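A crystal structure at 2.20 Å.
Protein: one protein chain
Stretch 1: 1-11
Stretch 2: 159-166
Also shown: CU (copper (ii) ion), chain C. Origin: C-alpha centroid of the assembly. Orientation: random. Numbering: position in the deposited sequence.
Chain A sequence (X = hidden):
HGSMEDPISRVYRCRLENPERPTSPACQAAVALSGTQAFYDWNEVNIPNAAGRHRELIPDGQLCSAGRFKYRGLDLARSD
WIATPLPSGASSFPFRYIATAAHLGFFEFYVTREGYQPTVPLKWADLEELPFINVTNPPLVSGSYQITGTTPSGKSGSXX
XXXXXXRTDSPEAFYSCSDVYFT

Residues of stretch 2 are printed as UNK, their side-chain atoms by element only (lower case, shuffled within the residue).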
# COMPACT_ATOMS: atom_id res chain seq x y z
N HIS A 1 8.13 10.62 4.05
CA HIS A 1 8.66 9.30 3.63
C HIS A 1 8.17 8.17 4.55
O HIS A 1 8.12 8.31 5.77
CB HIS A 1 10.20 9.32 3.53
CG HIS A 1 10.70 9.96 2.27
ND1 HIS A 1 10.28 11.20 1.84
CD2 HIS A 1 11.57 9.51 1.32
CE1 HIS A 1 10.88 11.50 0.70
NE2 HIS A 1 11.66 10.48 0.36
N GLY A 2 7.79 7.05 3.92
CA GLY A 2 7.25 5.90 4.64
C GLY A 2 6.45 4.97 3.75
O GLY A 2 6.45 5.11 2.54
N SER A 3 5.78 4.03 4.39
CA SER A 3 4.87 3.10 3.75
C SER A 3 4.03 2.47 4.88
O SER A 3 4.27 2.76 6.06
CB SER A 3 5.65 2.01 2.99
OG SER A 3 4.82 1.34 2.05
N MET A 4 3.08 1.60 4.50
CA MET A 4 2.28 0.85 5.47
C MET A 4 3.09 -0.21 6.18
O MET A 4 3.86 -0.96 5.57
CB MET A 4 1.03 0.21 4.84
CG MET A 4 -0.13 1.16 4.66
SD MET A 4 -0.87 1.74 6.22
CE MET A 4 -1.82 0.30 6.67
N GLU A 5 2.88 -0.22 7.49
CA GLU A 5 3.54 -1.14 8.40
C GLU A 5 2.60 -2.26 8.84
O GLU A 5 3.03 -3.40 8.97
CB GLU A 5 4.05 -0.40 9.64
CG GLU A 5 4.80 -1.28 10.64
CD GLU A 5 5.27 -0.51 11.84
OE1 GLU A 5 6.45 -0.66 12.17
OE2 GLU A 5 4.49 0.25 12.46
N ASP A 6 1.33 -1.94 9.08
CA ASP A 6 0.39 -2.97 9.50
C ASP A 6 -1.01 -2.60 8.99
O ASP A 6 -1.55 -1.59 9.44
CB ASP A 6 0.42 -3.08 11.02
CG ASP A 6 -0.22 -4.35 11.55
OD1 ASP A 6 -0.06 -5.45 10.96
OD2 ASP A 6 -0.88 -4.24 12.60
N PRO A 7 -1.57 -3.35 8.03
CA PRO A 7 -0.90 -4.44 7.31
C PRO A 7 0.23 -3.96 6.40
O PRO A 7 0.06 -3.01 5.62
CB PRO A 7 -2.02 -5.01 6.41
CG PRO A 7 -2.91 -3.84 6.15
CD PRO A 7 -2.86 -3.00 7.41
N ILE A 8 1.35 -4.68 6.48
CA ILE A 8 2.60 -4.26 5.87
C ILE A 8 2.49 -4.18 4.34
O ILE A 8 1.92 -5.06 3.70
CB ILE A 8 3.77 -5.19 6.35
CG1 ILE A 8 5.11 -4.53 6.01
CG2 ILE A 8 3.62 -6.62 5.80
CD1 ILE A 8 6.35 -5.29 6.41
N SER A 9 3.05 -3.12 3.76
CA SER A 9 3.06 -2.96 2.30
C SER A 9 3.96 -3.98 1.62
O SER A 9 4.87 -4.54 2.25
CB SER A 9 3.56 -1.57 1.95
OG SER A 9 4.92 -1.45 2.31
N ARG A 10 3.71 -4.23 0.34
CA ARG A 10 4.58 -5.11 -0.47
C ARG A 10 6.04 -4.63 -0.45
O ARG A 10 6.96 -5.44 -0.24
CB ARG A 10 4.14 -5.12 -1.93
CG ARG A 10 2.85 -5.85 -2.16
CD ARG A 10 2.42 -5.80 -3.61
NE ARG A 10 1.17 -6.54 -3.75
CZ ARG A 10 0.43 -6.59 -4.86
NH1 ARG A 10 0.81 -5.96 -5.98
NH2 ARG A 10 -0.70 -7.28 -4.85
N VAL A 11 6.22 -3.33 -0.64
CA VAL A 11 7.54 -2.74 -0.73
C VAL A 11 8.33 -2.86 0.56
O VAL A 11 9.48 -3.28 0.51
CB VAL A 11 7.52 -1.30 -1.32
CG1 VAL A 11 7.02 -0.24 -0.32
CG2 VAL A 11 8.89 -0.94 -1.93
N UNK A 159 -7.58 -9.94 -0.52
CA UNK A 159 -7.91 -8.59 -0.92
C UNK A 159 -6.66 -7.72 -0.80
O UNK A 159 -5.59 -8.21 -0.42
n UNK A 159 -11.05 -8.04 -1.61
c UNK A 159 -12.16 -8.72 -1.82
c UNK A 159 -10.38 -8.57 -0.53
c UNK A 159 -9.06 -8.06 -0.07
c UNK A 159 -11.13 -9.61 -0.09
n UNK A 159 -12.24 -9.67 -0.90
N UNK A 160 -6.81 -6.45 -1.17
CA UNK A 160 -5.73 -5.50 -1.07
C UNK A 160 -6.26 -4.22 -0.45
O UNK A 160 -7.39 -3.80 -0.73
c UNK A 160 -3.99 -4.29 -2.64
c UNK A 160 -4.50 -2.91 -3.03
c UNK A 160 -3.02 -4.79 -3.69
c UNK A 160 -5.12 -5.30 -2.47
N UNK A 161 -5.42 -3.62 0.38
CA UNK A 161 -5.66 -2.30 0.90
C UNK A 161 -4.66 -1.33 0.25
O UNK A 161 -3.44 -1.56 0.27
c UNK A 161 -6.76 -3.13 2.95
c UNK A 161 -5.55 -0.91 2.98
c UNK A 161 -6.72 -3.39 4.42
c UNK A 161 -5.56 -2.32 2.42
N UNK A 162 -5.21 -0.27 -0.34
CA UNK A 162 -4.47 0.78 -1.00
C UNK A 162 -4.55 2.03 -0.12
O UNK A 162 -5.65 2.50 0.21
c UNK A 162 -5.05 1.06 -2.37
c UNK A 162 -3.79 3.68 -4.84
c UNK A 162 -2.54 3.19 -5.18
c UNK A 162 -4.15 1.83 -3.33
c UNK A 162 -2.90 1.33 -3.69
c UNK A 162 -4.58 3.01 -3.92
c UNK A 162 -2.08 2.01 -4.60
o UNK A 162 -1.76 3.89 -6.09
N UNK A 163 -3.39 2.52 0.27
CA UNK A 163 -3.29 3.71 1.11
C UNK A 163 -2.58 4.80 0.32
O UNK A 163 -1.47 4.59 -0.21
c UNK A 163 -2.61 3.40 2.45
c UNK A 163 -3.38 2.29 3.13
c UNK A 163 -2.57 4.63 3.36
N UNK A 164 -3.26 5.95 0.22
CA UNK A 164 -2.72 7.14 -0.39
C UNK A 164 -2.45 8.17 0.73
O UNK A 164 -3.37 8.53 1.47
c UNK A 164 -3.15 8.99 -2.05
c UNK A 164 -5.32 7.07 -3.29
c UNK A 164 -3.73 7.74 -1.41
c UNK A 164 -4.10 6.72 -2.46
N UNK A 165 -1.21 8.62 0.85
CA UNK A 165 -0.81 9.65 1.83
C UNK A 165 -0.56 10.95 1.08
O UNK A 165 0.50 11.11 0.46
c UNK A 165 3.48 9.35 3.98
c UNK A 165 2.30 10.07 4.27
c UNK A 165 0.46 9.19 2.58
c UNK A 165 4.62 9.61 4.74
c UNK A 165 3.48 11.27 6.08
c UNK A 165 0.97 10.09 3.70
c UNK A 165 2.32 11.02 5.31
n UNK A 165 1.07 11.58 5.37
c UNK A 165 0.26 11.00 4.42
c UNK A 165 4.61 10.56 5.78
N UNK A 166 -1.54 11.86 1.10
CA UNK A 166 -1.43 13.17 0.44
C UNK A 166 -0.94 14.23 1.45
O UNK A 166 -1.57 14.45 2.49
o UNK A 166 -2.09 14.49 -3.18
n UNK A 166 -0.78 15.78 -1.91
c UNK A 166 -2.82 14.92 -0.92
c UNK A 166 -2.78 13.56 -0.20
c UNK A 166 -1.85 15.04 -2.10
CU CU C . 8.95 12.27 3.04

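Position 159 carries one carbon followed by a five-membered ring of three carbons and two nitrogens, and it touches nothing on stretch 1; the ring is the imidazole of a histidine. His159 lies out of reach of stretch 1, and its ND1 is hydrogen-bonded elsewhere in the structure, so that nitrogen is satisfied although the residue is buried.

At position 160 four carbons fork at the second, and one branch end lies over a face of the Arg10 guanidinium: leucine. The CA-to-CB bond of Leu160 points sideways, but the branched end comes nearer, and Leu160 CD1 lies 3.6 Å from Arg10 NH2. A guanidinium forms its hydrogen bonds in its plane, so a methyl can rest on the face while the nitrogens bond to partners elsewhere.

Position 161 also has four carbons, but the fork is at the first and one arm is two carbons long, its end meeting the ring of Pro7: isoleucine. Ile161 points toward stretch 1, and its longer arm, with chi2 in t, extends Ile161 CD1 to 4.2 Å from Pro7 CG, an apolar contact with a ring held after a cis peptide bond.

Position 162 shows one carbon and a six-carbon ring bearing an oxygen, with no contact to stretch 1, hence tyrosine. Tyr162 points away from stretch 1; the residue is buried and its OH has a hydrogen bond elsewhere in the structure.

Position 163 has three carbons, one carrying the other two, and packs against Met4 CG: valine. Val163 points toward stretch 1, and Val163 CG2 lies 3.8 Å from Met4 CG. The compact beta-branched side chain suits a strand and meets the flexible thioether chain, folded with all three chi angles in m.

Position 164 repeats the pattern of four carbons forked at the first, with one two-carbon arm, and touches nothing on stretch 1: isoleucine. Ile164 is out of reach, but a beta-branched, wholly apolar side chain suits a buried strand position.

Position 165 has one carbon and fused five- and six-membered rings holding eight carbons and one nitrogen, near the N atoms of His1 and Gly2: tryptophan. The long, flat indole brings Trp165 CZ3 to 3.7 Å from His1 N and 4.2 Å from Gly2 N, the latter at the ring edge. Gly2 has no side chain; an ideal CB on Gly2 would lie 3.8 Å from Trp165 CZ3, at contact distance.

Position 166 has three carbons, the third carrying one oxygen and one nitrogen, and no contact: glutamine. Gln166 OE1 is hydrogen-bonded elsewhere in the structure and NE2 to a residue just before or after one of the stretches.

The contact is therefore one of packing, with no hydrogen bond between the stretches and 286 Å² buried. Ile161, Val163 and Trp165, alternate residues of the strand, all point toward stretch 1. The indole lies beside the amino terminus, where His1 N and His1 ND1 each bind copper at 2.1 Å from CU.

Stretch 2 159-166: HLIYVIWQ
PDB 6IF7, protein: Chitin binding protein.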